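Local coordinates for protein GAF (Saccharomyces cerevisiae, PDB 1F5M) that reduces the R-enantiomer of free methionine sulfoxide to methionine, a reversible reaction coupled to thioredoxin, and takes part in protection against oxidative stress, at residues A10-Y15 with L29-G34; E23-L28 with K163-K168; D37-V40 with C44-S47; H55-L60 with E156-V161. One frame throughout, in Å; residues are numbered along the deposited sequence.

How the contacts relate
From the N terminus, contact 1 closes the first loop, laying the segment 10-15, which starts as a 3-10 turn, against the later part of helix 21-36. Contact 2 starts on that same helix, inside the loop of contact 1, and ends on helix 160-176, so the two cross; they touch where Leu29 packs on Phe165 and Lys168. Contact 3 is a short closure between the linker after helix 21-36 and the start of helix 42-59. Contact 4 joins the end of helix 42-59 to the lead-in of helix 160-176. Both 3 and 4 fall within the long span of contact 2. The four join the N-terminal segment and helices 21-36, 42-59 and 160-176 into one bundle beside the antiparallel sheet.

Contact 1 (A10-Y15 with L29-G34); sequences ADHVNY and LLSYEG
The imidazole of His12 meets Ser31 at its edge, near the ring plane, where ND1 lies 2.8 Å from Ser31 OG. The two atoms form a hydrogen bond with an angle of 154° in which either could be the donor. Both side chains start alike, with His12 CG and Ser31 OG each anti to its own carbonyl carbon (chi1 -75° for His12), and the ring and hydroxyl reach toward each other across the gap. A second flat group, the Tyr15 ring, has His12 O in plane at its edge. That carbonyl accepts from a water at 2.7 Å from His12 O, and the same water lies 2.8 Å from Ser31 OG, giving a bridge beside the direct bond. Within 10-15, Asn14 ND2 donates to Asp11 OD1 over 2.9 Å, on the anti side and 30° out of the carboxylate plane, linking the 3-10 segment to the residue after it. His12 also packs on Leu35 of helix 21-36 and on Val89 of the second subunit. Ser31 OG bonds to Gln27 O as well, one helical turn back. Three polar partners, His12 ND1, Gln27 O and the water, thus hold one hydroxyl and fix its position.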
loop_
_atom_site.group_PDB
_atom_site.type_symbol
_atom_site.label_atom_id
_atom_site.label_comp_id
_atom_site.label_asym_id
_atom_site.label_seq_id
_atom_site.Cartn_x
_atom_site.Cartn_y
_atom_site.Cartn_z
ATOM N N ALA B 10 -4.951 13.135 3.794
ATOM C CA ALA B 10 -4.030 12.641 4.809
ATOM C C ALA B 10 -4.508 12.833 6.266
ATOM O O ALA B 10 -4.090 12.097 7.171
ATOM C CB ALA B 10 -2.671 13.296 4.604
ATOM N N ASP B 11 -5.420 13.784 6.477
ATOM C CA ASP B 11 -5.919 14.089 7.809
ATOM C C ASP B 11 -6.716 12.995 8.484
ATOM O O ASP B 11 -6.948 13.035 9.678
ATOM C CB ASP B 11 -6.712 15.400 7.796
ATOM C CG ASP B 11 -5.819 16.619 7.564
ATOM O OD1 ASP B 11 -4.728 16.723 8.182
ATOM O OD2 ASP B 11 -6.207 17.485 6.774
ATOM N N HIS B 12 -7.144 12.002 7.731
ATOM C CA HIS B 12 -7.854 10.906 8.352
ATOM C C HIS B 12 -6.929 10.141 9.268
ATOM O O HIS B 12 -7.358 9.349 10.122
ATOM C CB HIS B 12 -8.359 9.953 7.282
ATOM C CG HIS B 12 -9.543 10.475 6.551
ATOM N ND1 HIS B 12 -10.817 10.446 7.079
ATOM C CD2 HIS B 12 -9.644 11.076 5.344
ATOM C CE1 HIS B 12 -11.652 10.997 6.223
ATOM N NE2 HIS B 12 -10.965 11.388 5.163
ATOM N N VAL B 13 -5.640 10.377 9.092
ATOM C CA VAL B 13 -4.638 9.663 9.849
ATOM C C VAL B 13 -3.877 10.631 10.767
ATOM O O VAL B 13 -2.869 10.279 11.382
ATOM C CB VAL B 13 -3.744 8.916 8.790
ATOM C CG1 VAL B 13 -2.313 9.010 9.115
ATOM C CG2 VAL B 13 -4.242 7.483 8.621
ATOM N N ASN B 14 -4.384 11.861 10.870
ATOM C CA ASN B 14 -3.754 12.867 11.718
ATOM C C ASN B 14 -4.679 13.147 12.888
ATOM O O ASN B 14 -5.659 13.887 12.750
ATOM C CB ASN B 14 -3.511 14.183 10.950
ATOM C CG ASN B 14 -2.460 14.043 9.855
ATOM O OD1 ASN B 14 -1.473 13.312 10.007
ATOM N ND2 ASN B 14 -2.637 14.777 8.772
ATOM N N TYR B 15 -4.402 12.523 14.021
ATOM C CA TYR B 15 -5.189 12.750 15.225
ATOM C C TYR B 15 -4.299 12.459 16.413
ATOM O O TYR B 15 -3.261 11.816 16.272
ATOM C CB TYR B 15 -6.417 11.863 15.242
ATOM C CG TYR B 15 -6.120 10.441 14.882
ATOM C CD1 TYR B 15 -5.704 9.521 15.847
ATOM C CD2 TYR B 15 -6.275 10.002 13.564
ATOM C CE1 TYR B 15 -5.453 8.197 15.502
ATOM C CE2 TYR B 15 -6.023 8.687 13.212
ATOM C CZ TYR B 15 -5.613 7.797 14.179
ATOM O OH TYR B 15 -5.314 6.536 13.788
ATOM N N LEU B 29 -13.495 3.429 11.330
ATOM C CA LEU B 29 -14.657 2.896 10.591
ATOM C C LEU B 29 -15.364 4.038 9.850
ATOM O O LEU B 29 -15.767 3.869 8.676
ATOM C CB LEU B 29 -15.634 2.198 11.554
ATOM C CG LEU B 29 -15.140 0.903 12.246
ATOM C CD1 LEU B 29 -16.242 0.405 13.170
ATOM C CD2 LEU B 29 -14.732 -0.206 11.224
ATOM N N LEU B 30 -15.502 5.201 10.514
ATOM C CA LEU B 30 -16.154 6.372 9.898
ATOM C C LEU B 30 -15.299 6.918 8.745
ATOM O O LEU B 30 -15.836 7.299 7.717
ATOM C CB LEU B 30 -16.382 7.479 10.925
ATOM C CG LEU B 30 -17.406 7.100 12.004
ATOM C CD1 LEU B 30 -17.547 8.232 13.014
ATOM C CD2 LEU B 30 -18.746 6.798 11.321
ATOM N N SER B 31 -13.979 6.966 8.916
ATOM C CA SER B 31 -13.115 7.441 7.828
ATOM C C SER B 31 -13.188 6.460 6.640
ATOM O O SER B 31 -13.240 6.866 5.498
ATOM C CB SER B 31 -11.657 7.555 8.287
ATOM O OG SER B 31 -11.429 8.651 9.175
ATOM N N TYR B 32 -13.160 5.161 6.898
ATOM C CA TYR B 32 -13.205 4.219 5.797
ATOM C C TYR B 32 -14.492 4.412 4.998
ATOM O O TYR B 32 -14.490 4.375 3.771
ATOM C CB TYR B 32 -13.122 2.774 6.294
ATOM C CG TYR B 32 -13.321 1.805 5.166
ATOM C CD1 TYR B 32 -12.265 1.470 4.344
ATOM C CD2 TYR B 32 -14.602 1.356 4.826
ATOM C CE1 TYR B 32 -12.445 0.734 3.218
ATOM C CE2 TYR B 32 -14.807 0.609 3.672
ATOM C CZ TYR B 32 -13.703 0.312 2.871
ATOM O OH TYR B 32 -13.849 -0.353 1.702
ATOM N N GLU B 33 -15.600 4.606 5.702
ATOM C CA GLU B 33 -16.897 4.808 5.066
ATOM C C GLU B 33 -16.876 6.077 4.192
ATOM O O GLU B 33 -17.294 6.069 3.042
ATOM C CB GLU B 33 -17.948 4.918 6.173
ATOM C CG GLU B 33 -19.381 5.252 5.744
ATOM C CD GLU B 33 -20.320 5.294 6.963
ATOM O OE1 GLU B 33 -20.351 4.270 7.715
ATOM O OE2 GLU B 33 -21.000 6.336 7.162
ATOM N N GLY B 34 -16.383 7.168 4.735
ATOM C CA GLY B 34 -16.339 8.374 3.945
ATOM C C GLY B 34 -15.354 8.296 2.777
ATOM O O GLY B 34 -15.619 8.870 1.725
HETATM O O HOH W 1 -9.598 8.276 11.247
#

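Contact 2 (E23-L28 with K163-K168); sequences EILEQL and KEFLEK
Leu25 and Phe165 form the tight part of this helix-helix contact. Leu25 CB sits over the centre of one face of the Phe165 ring, 3.3 Å from its centroid, a CH-pi contact that is 8° off the normal and short. Leu25 CG, anti to the carbonyl carbon, comes within 4.0 Å of Phe165 CD1; the position of the leucine CD1 beyond it is doubtful. The backbones are also nearest here, Leu25 CA lying 6.8 Å from Phe165 CA. At the CE2 edge of the ring the contact is looser and polar. Glu26 leaves its helix with CG anti to the backbone N (chi1 -173°) and bends at chi2, which brings OE1 to the ring edge, in plane, 3.8 Å from Phe165 CE2; carboxylate and ring are turned 54° apart. Beyond it Lys168 NZ stands 5.0 Å from Glu26 OE1, too far for direct contact. A water bridges them, accepting from Lys168 NZ at 2.7 Å, its bond to Glu26 OE1 being weak. Opposite charges so spaced would probably attract one another mildly. Around the pair, Glu22 and Leu29 of helix 21-36 also pack on Phe165, Leu28 leans on Leu52 and Ala56 of helix 42-59, and Leu166 turns to Ile133 and Val135 of strand 131-138, setting helix 160-176 between helix 21-36 and the sheet.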
loop_
_atom_site.group_PDB
_atom_site.type_symbol
_atom_site.label_atom_id
_atom_site.label_comp_id
_atom_site.label_asym_id
_atom_site.label_seq_id
_atom_site.Cartn_x
_atom_site.Cartn_y
_atom_site.Cartn_z
ATOM N N GLU B 23 -12.331 5.216 20.642
ATOM C CA GLU B 23 -12.492 6.421 19.801
ATOM C C GLU B 23 -11.741 6.281 18.480
ATOM O O GLU B 23 -12.264 6.605 17.408
ATOM C CB GLU B 23 -11.924 7.672 20.488
ATOM C CG GLU B 23 -12.656 8.163 21.710
ATOM C CD GLU B 23 -12.119 9.516 22.181
ATOM O OE1 GLU B 23 -10.907 9.603 22.510
ATOM O OE2 GLU B 23 -12.910 10.497 22.219
ATOM N N ILE B 24 -10.485 5.842 18.580
ATOM C CA ILE B 24 -9.625 5.673 17.424
ATOM C C ILE B 24 -10.202 4.672 16.418
ATOM O O ILE B 24 -10.229 4.913 15.218
ATOM C CB ILE B 24 -8.215 5.225 17.883
ATOM C CG1 ILE B 24 -7.568 6.355 18.687
ATOM C CG2 ILE B 24 -7.360 4.832 16.689
ATOM C CD1 ILE B 24 -6.176 6.029 19.164
ATOM N N LEU B 25 -10.693 3.552 16.899
ATOM C CA LEU B 25 -11.221 2.555 15.987
ATOM C C LEU B 25 -12.569 2.969 15.424
ATOM O O LEU B 25 -12.922 2.637 14.266
ATOM C CB LEU B 25 -11.324 1.201 16.712
ATOM C CG LEU B 25 -9.987 0.701 17.290
ATOM C CD1 LEU B 25 -10.148 -0.690 17.892
ATOM C CD2 LEU B 25 -8.952 0.682 16.193
ATOM N N GLU B 26 -13.346 3.686 16.225
ATOM C CA GLU B 26 -14.634 4.101 15.722
ATOM C C GLU B 26 -14.399 5.153 14.641
ATOM O O GLU B 26 -15.099 5.186 13.637
ATOM C CB GLU B 26 -15.517 4.656 16.855
ATOM C CG GLU B 26 -16.937 4.928 16.382
ATOM C CD GLU B 26 -17.459 3.849 15.396
ATOM O OE1 GLU B 26 -17.602 2.641 15.831
ATOM O OE2 GLU B 26 -17.711 4.233 14.198
ATOM N N GLN B 27 -13.400 5.999 14.847
ATOM C CA GLN B 27 -13.065 7.030 13.861
ATOM C C GLN B 27 -12.547 6.409 12.585
ATOM O O GLN B 27 -12.677 6.990 11.508
ATOM C CB GLN B 27 -11.976 7.963 14.389
ATOM C CG GLN B 27 -12.505 9.288 14.907
ATOM C CD GLN B 27 -11.429 10.112 15.607
ATOM O OE1 GLN B 27 -10.300 10.267 15.091
ATOM N NE2 GLN B 27 -11.773 10.658 16.793
ATOM N N LEU B 28 -11.907 5.253 12.711
ATOM C CA LEU B 28 -11.366 4.596 11.530
ATOM C C LEU B 28 -12.518 4.079 10.698
ATOM O O LEU B 28 -12.526 4.272 9.490
ATOM C CB LEU B 28 -10.422 3.440 11.910
ATOM C CG LEU B 28 -9.750 2.702 10.746
ATOM C CD1 LEU B 28 -8.468 2.143 11.222
ATOM C CD2 LEU B 28 -10.634 1.590 10.190
ATOM N N LYS B 163 -10.342 -7.853 16.943
ATOM C CA LYS B 163 -11.146 -8.728 16.097
ATOM C C LYS B 163 -12.520 -8.131 15.847
ATOM O O LYS B 163 -13.077 -8.228 14.729
ATOM C CB LYS B 163 -11.355 -10.094 16.774
ATOM C CG LYS B 163 -12.415 -10.974 16.001
ATOM C CD LYS B 163 -12.738 -12.292 16.736
ATOM C CE LYS B 163 -13.957 -12.980 16.112
ATOM N NZ LYS B 163 -14.175 -14.269 16.808
ATOM N N GLU B 164 -13.100 -7.570 16.912
ATOM C CA GLU B 164 -14.430 -7.022 16.820
ATOM C C GLU B 164 -14.425 -5.861 15.833
ATOM O O GLU B 164 -15.278 -5.828 14.930
ATOM C CB GLU B 164 -14.931 -6.543 18.186
ATOM C CG GLU B 164 -16.370 -6.084 18.160
ATOM C CD GLU B 164 -16.956 -5.882 19.544
ATOM O OE1 GLU B 164 -18.094 -6.328 19.726
ATOM O OE2 GLU B 164 -16.296 -5.291 20.450
ATOM N N PHE B 165 -13.501 -4.924 15.987
ATOM C CA PHE B 165 -13.453 -3.794 15.046
ATOM C C PHE B 165 -13.024 -4.206 13.647
ATOM O O PHE B 165 -13.537 -3.662 12.651
ATOM C CB PHE B 165 -12.543 -2.656 15.548
ATOM C CG PHE B 165 -13.261 -1.657 16.475
ATOM C CD1 PHE B 165 -13.088 -1.707 17.877
ATOM C CD2 PHE B 165 -14.143 -0.690 15.947
ATOM C CE1 PHE B 165 -13.775 -0.815 18.741
ATOM C CE2 PHE B 165 -14.854 0.224 16.803
ATOM C CZ PHE B 165 -14.667 0.162 18.200
ATOM N N LEU B 166 -12.097 -5.152 13.525
ATOM C CA LEU B 166 -11.671 -5.507 12.176
ATOM C C LEU B 166 -12.754 -6.297 11.457
ATOM O O LEU B 166 -12.824 -6.253 10.222
ATOM C CB LEU B 166 -10.373 -6.295 12.187
ATOM C CG LEU B 166 -9.151 -5.518 12.643
ATOM C CD1 LEU B 166 -7.956 -6.493 12.790
ATOM C CD2 LEU B 166 -8.808 -4.453 11.626
ATOM N N GLU B 167 -13.590 -7.040 12.192
ATOM C CA GLU B 167 -14.648 -7.778 11.506
ATOM C C GLU B 167 -15.715 -6.793 11.053
ATOM O O GLU B 167 -16.405 -7.067 10.096
ATOM C CB GLU B 167 -15.251 -8.899 12.391
ATOM C CG GLU B 167 -14.259 -10.066 12.559
ATOM C CD GLU B 167 -14.867 -11.346 13.117
ATOM O OE1 GLU B 167 -15.930 -11.265 13.767
ATOM O OE2 GLU B 167 -14.265 -12.439 12.907
ATOM N N LYS B 168 -15.859 -5.647 11.718
ATOM C CA LYS B 168 -16.853 -4.665 11.280
ATOM C C LYS B 168 -16.314 -4.029 9.995
ATOM O O LYS B 168 -17.062 -3.785 9.037
ATOM C CB LYS B 168 -17.015 -3.551 12.286
ATOM C CG LYS B 168 -17.881 -3.899 13.493
ATOM C CD LYS B 168 -17.744 -2.806 14.577
ATOM C CE LYS B 168 -18.625 -3.151 15.779
ATOM N NZ LYS B 168 -18.458 -2.201 16.910
HETATM O O HOH W 2 -19.737 -0.080 15.825
#

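Contact 3 (D37-V40 with C44-S47)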
loop_
_atom_site.group_PDB
_atom_site.type_symbol
_atom_site.label_atom_id
_atom_site.label_comp_id
_atom_site.label_asym_id
_atom_site.label_seq_id
_atom_site.Cartn_x
_atom_site.Cartn_y
_atom_site.Cartn_z
ATOM N N ASP B 37 -16.939 5.788 -0.022
ATOM C CA ASP B 37 -18.259 6.061 -0.572
ATOM C C ASP B 37 -18.262 6.282 -2.067
ATOM O O ASP B 37 -19.091 5.702 -2.782
ATOM C CB ASP B 37 -18.901 7.282 0.075
ATOM C CG ASP B 37 -20.259 7.610 -0.565
ATOM O OD1 ASP B 37 -21.130 6.704 -0.597
ATOM O OD2 ASP B 37 -20.441 8.754 -1.057
ATOM N N GLY B 38 -17.330 7.107 -2.531
ATOM C CA GLY B 38 -17.256 7.442 -3.939
ATOM C C GLY B 38 -16.908 6.431 -5.026
ATOM O O GLY B 38 -17.049 6.771 -6.203
ATOM N N GLN B 39 -16.428 5.232 -4.688
ATOM C CA GLN B 39 -16.095 4.254 -5.727
ATOM C C GLN B 39 -16.041 2.863 -5.149
ATOM O O GLN B 39 -15.794 2.690 -3.948
ATOM C CB GLN B 39 -14.764 4.587 -6.448
ATOM C CG GLN B 39 -13.493 4.661 -5.569
ATOM C CD GLN B 39 -13.613 5.670 -4.445
ATOM O OE1 GLN B 39 -13.679 5.299 -3.258
ATOM N NE2 GLN B 39 -13.650 6.947 -4.792
ATOM N N VAL B 40 -16.315 1.874 -6.000
ATOM C CA VAL B 40 -16.285 0.494 -5.557
ATOM C C VAL B 40 -14.918 -0.109 -5.859
ATOM O O VAL B 40 -14.637 -1.219 -5.439
ATOM C CB VAL B 40 -17.407 -0.363 -6.235
ATOM C CG1 VAL B 40 -18.791 0.306 -6.010
ATOM C CG2 VAL B 40 -17.124 -0.537 -7.734
ATOM N N CYS B 44 -8.296 0.869 -4.697
ATOM C CA CYS B 44 -8.285 2.188 -4.096
ATOM C C CYS B 44 -8.743 2.134 -2.639
ATOM O O CYS B 44 -8.131 2.749 -1.743
ATOM C CB CYS B 44 -9.208 3.103 -4.904
ATOM S SG CYS B 44 -9.842 4.559 -4.077
ATOM N N ASN B 45 -9.844 1.430 -2.432
ATOM C CA ASN B 45 -10.433 1.314 -1.116
ATOM C C ASN B 45 -9.546 0.541 -0.140
ATOM O O ASN B 45 -9.409 0.959 1.005
ATOM C CB ASN B 45 -11.821 0.687 -1.213
ATOM C CG ASN B 45 -12.840 1.616 -1.890
ATOM O OD1 ASN B 45 -12.678 2.829 -1.889
ATOM N ND2 ASN B 45 -13.893 1.036 -2.473
ATOM N N LEU B 46 -8.929 -0.567 -0.567
ATOM C CA LEU B 46 -8.052 -1.268 0.377
ATOM C C LEU B 46 -6.752 -0.547 0.570
ATOM O O LEU B 46 -6.136 -0.690 1.605
ATOM C CB LEU B 46 -7.747 -2.716 -0.053
ATOM C CG LEU B 46 -8.926 -3.665 -0.079
ATOM C CD1 LEU B 46 -8.452 -5.117 -0.125
ATOM C CD2 LEU B 46 -9.790 -3.395 1.134
ATOM N N SER B 47 -6.298 0.248 -0.409
ATOM C CA SER B 47 -5.055 0.955 -0.193
ATOM C C SER B 47 -5.224 1.993 0.899
ATOM O O SER B 47 -4.357 2.123 1.729
ATOM C CB SER B 47 -4.597 1.640 -1.486
ATOM O OG SER B 47 -4.223 0.641 -2.421
#
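Asn45, near the start of helix 42-59, clasps the backbone of Gln39, a side-chain-to-main-chain tie in the helix-linker-helix connection between helices 21-36 and 42-59 of this GAF-fold protein. From its CB, which points toward the linker and lies against Tyr32 of helix 21-36, the chain turns with CG anti to the carbonyl carbon (chi1 -69°). Asn45 CG comes 3.8 Å from Gln39 O. The branch then divides. OD1 faces the end of the Gln39 side chain. ND2 reaches the backbone: it donates to Gln39 O over 2.9 Å with an almost straight N-H...O angle of 174°. The acceptor lies in the amide plane of Asn45, whereas the donor is tilted 34° from the plane of the Gln39 carbonyl. Asn45 ND2 also lies 3.7 Å from Val40 C. One residue earlier in the helix, Cys44 packs against the Gln39 side chain. Its first torsion sets SG anti to the backbone N, beside the aliphatic part of Gln39. Gln92 of the second subunit packs on both Gln39 and Cys44, bringing this corner to the dimer interface, and Val40 is paired through its backbone with Val178 near the C terminus. The sulfur contact itself is a van der Waals one, Cys44 SG lying 3.9 Å from Gln39 CG.

Contact 4 (H55-L60 with E156-V161); sequences HAYKSL and EGFDHV
An offset edge-to-face aromatic pair joins the last turn of helix 42-59 to the loop that leads into helix 160-176, both parts of the GAF domain. The edge of Phe158 is directed to the face of Tyr57, with ring centroids 6.0 Å apart and planes at 68°. The closest atoms are Tyr57 CE2 and Phe158 CE2, 4.2 Å apart, so the rings meet at one corner. Tyr57 points toward the loop from its CB, and its CG lies anti to the carbonyl carbon (chi1 -81°); Phe158 takes part through its CE2 edge. Both rings also rest on Ile150 of strand 144-152, which places the pair above the sheet. Just after Phe158, Asp159 is the N-cap of helix 160-176: Asp159 OD2 accepts from Val161 N at 2.8 Å, met on the anti side of the carboxylate, 30° out of its plane. On the other segment Ser59 OG donates to Ala56 O over 3.0 Å, and that carbonyl also takes Leu60 N as the helix ends. The hydroxyl of Tyr57 is bonded to Asp162 OD1, and Asp162 OD2 is in turn bonded to Asp159 N. Apolar ring contact and a polar phenol bond thus act on the same tyrosine, binding the end of one helix to the start of another.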
loop_
_atom_site.group_PDB
_atom_site.type_symbol
_atom_site.label_atom_id
_atom_site.label_comp_id
_atom_site.label_asym_id
_atom_site.label_seq_id
_atom_site.Cartn_x
_atom_site.Cartn_y
_atom_site.Cartn_z
ATOM N N HIS B 55 -1.817 3.541 10.772
ATOM C CA HIS B 55 -1.735 4.684 11.654
ATOM C C HIS B 55 -2.517 4.530 12.945
ATOM O O HIS B 55 -2.081 5.036 13.982
ATOM C CB HIS B 55 -2.154 5.936 10.900
ATOM C CG HIS B 55 -1.171 6.328 9.838
ATOM N ND1 HIS B 55 0.002 7.011 10.119
ATOM C CD2 HIS B 55 -1.116 6.011 8.525
ATOM C CE1 HIS B 55 0.737 7.087 9.024
ATOM N NE2 HIS B 55 0.081 6.480 8.042
ATOM N N ALA B 56 -3.666 3.885 12.888
ATOM C CA ALA B 56 -4.436 3.650 14.121
ATOM C C ALA B 56 -3.591 2.843 15.113
ATOM O O ALA B 56 -3.459 3.209 16.304
ATOM C CB ALA B 56 -5.717 2.883 13.830
ATOM N N TYR B 57 -3.029 1.736 14.651
ATOM C CA TYR B 57 -2.238 0.932 15.574
ATOM C C TYR B 57 -0.971 1.612 16.042
ATOM O O TYR B 57 -0.532 1.373 17.171
ATOM C CB TYR B 57 -1.934 -0.450 14.983
ATOM C CG TYR B 57 -3.122 -1.343 15.190
ATOM C CD1 TYR B 57 -4.151 -1.379 14.254
ATOM C CD2 TYR B 57 -3.307 -2.010 16.413
ATOM C CE1 TYR B 57 -5.350 -2.035 14.527
ATOM C CE2 TYR B 57 -4.501 -2.669 16.695
ATOM C CZ TYR B 57 -5.520 -2.670 15.753
ATOM O OH TYR B 57 -6.750 -3.215 16.029
ATOM N N LYS B 58 -0.391 2.478 15.205
ATOM C CA LYS B 58 0.821 3.180 15.603
ATOM C C LYS B 58 0.460 4.106 16.749
ATOM O O LYS B 58 1.222 4.231 17.704
ATOM C CB LYS B 58 1.413 4.026 14.434
ATOM C CG LYS B 58 2.398 3.256 13.523
ATOM C CD LYS B 58 3.446 2.544 14.385
ATOM C CE LYS B 58 4.559 1.820 13.616
ATOM N NZ LYS B 58 5.239 0.727 14.486
ATOM N N SER B 59 -0.700 4.762 16.666
ATOM C CA SER B 59 -1.074 5.692 17.722
ATOM C C SER B 59 -1.518 4.957 18.984
ATOM O O SER B 59 -1.366 5.502 20.074
ATOM C CB SER B 59 -2.141 6.682 17.246
ATOM O OG SER B 59 -3.402 6.088 17.214
ATOM N N LEU B 60 -2.032 3.733 18.847
ATOM C CA LEU B 60 -2.427 2.920 20.024
ATOM C C LEU B 60 -1.166 2.353 20.669
ATOM O O LEU B 60 -1.224 1.573 21.639
ATOM C CB LEU B 60 -3.309 1.742 19.615
ATOM C CG LEU B 60 -4.837 1.837 19.611
ATOM C CD1 LEU B 60 -5.320 3.148 20.164
ATOM C CD2 LEU B 60 -5.330 1.614 18.222
ATOM N N GLU B 156 1.902 -11.274 21.695
ATOM C CA GLU B 156 0.661 -10.813 22.308
ATOM C C GLU B 156 0.258 -9.388 21.950
ATOM O O GLU B 156 -0.181 -8.606 22.805
ATOM C CB GLU B 156 0.782 -10.939 23.840
ATOM C CG GLU B 156 1.001 -12.374 24.363
ATOM C CD GLU B 156 1.801 -12.426 25.695
ATOM O OE1 GLU B 156 2.337 -13.512 26.043
ATOM O OE2 GLU B 156 1.904 -11.390 26.409
ATOM N N GLY B 157 0.380 -9.021 20.697
ATOM C CA GLY B 157 -0.003 -7.652 20.376
ATOM C C GLY B 157 -1.489 -7.389 20.147
ATOM O O GLY B 157 -1.892 -6.241 20.179
ATOM N N PHE B 158 -2.297 -8.438 19.957
ATOM C CA PHE B 158 -3.741 -8.300 19.650
ATOM C C PHE B 158 -4.728 -9.046 20.562
ATOM O O PHE B 158 -4.377 -10.057 21.183
ATOM C CB PHE B 158 -3.984 -8.746 18.215
ATOM C CG PHE B 158 -3.065 -8.114 17.238
ATOM C CD1 PHE B 158 -1.954 -8.802 16.755
ATOM C CD2 PHE B 158 -3.280 -6.802 16.821
ATOM C CE1 PHE B 158 -1.049 -8.190 15.856
ATOM C CE2 PHE B 158 -2.398 -6.169 15.936
ATOM C CZ PHE B 158 -1.270 -6.866 15.448
ATOM N N ASP B 159 -5.979 -8.572 20.600
ATOM C CA ASP B 159 -6.987 -9.207 21.447
ATOM C C ASP B 159 -8.350 -9.158 20.741
ATOM O O ASP B 159 -8.453 -8.674 19.597
ATOM C CB ASP B 159 -7.040 -8.501 22.801
ATOM C CG ASP B 159 -7.426 -7.039 22.683
ATOM O OD1 ASP B 159 -6.901 -6.203 23.457
ATOM O OD2 ASP B 159 -8.267 -6.728 21.841
ATOM N N HIS B 160 -9.398 -9.623 21.395
ATOM C CA HIS B 160 -10.700 -9.645 20.727
ATOM C C HIS B 160 -11.399 -8.308 20.433
ATOM O O HIS B 160 -12.416 -8.302 19.742
ATOM C CB HIS B 160 -11.643 -10.604 21.448
ATOM C CG HIS B 160 -11.295 -12.035 21.204
ATOM N ND1 HIS B 160 -10.223 -12.648 21.807
ATOM C CD2 HIS B 160 -11.796 -12.933 20.323
ATOM C CE1 HIS B 160 -10.072 -13.862 21.305
ATOM N NE2 HIS B 160 -11.015 -14.057 20.402
ATOM N N VAL B 161 -10.893 -7.197 20.974
ATOM C CA VAL B 161 -11.457 -5.895 20.635
ATOM C C VAL B 161 -10.951 -5.599 19.206
ATOM O O VAL B 161 -11.647 -4.991 18.411
ATOM C CB VAL B 161 -10.930 -4.758 21.563
ATOM C CG1 VAL B 161 -10.899 -3.388 20.780
ATOM C CG2 VAL B 161 -11.831 -4.636 22.788
#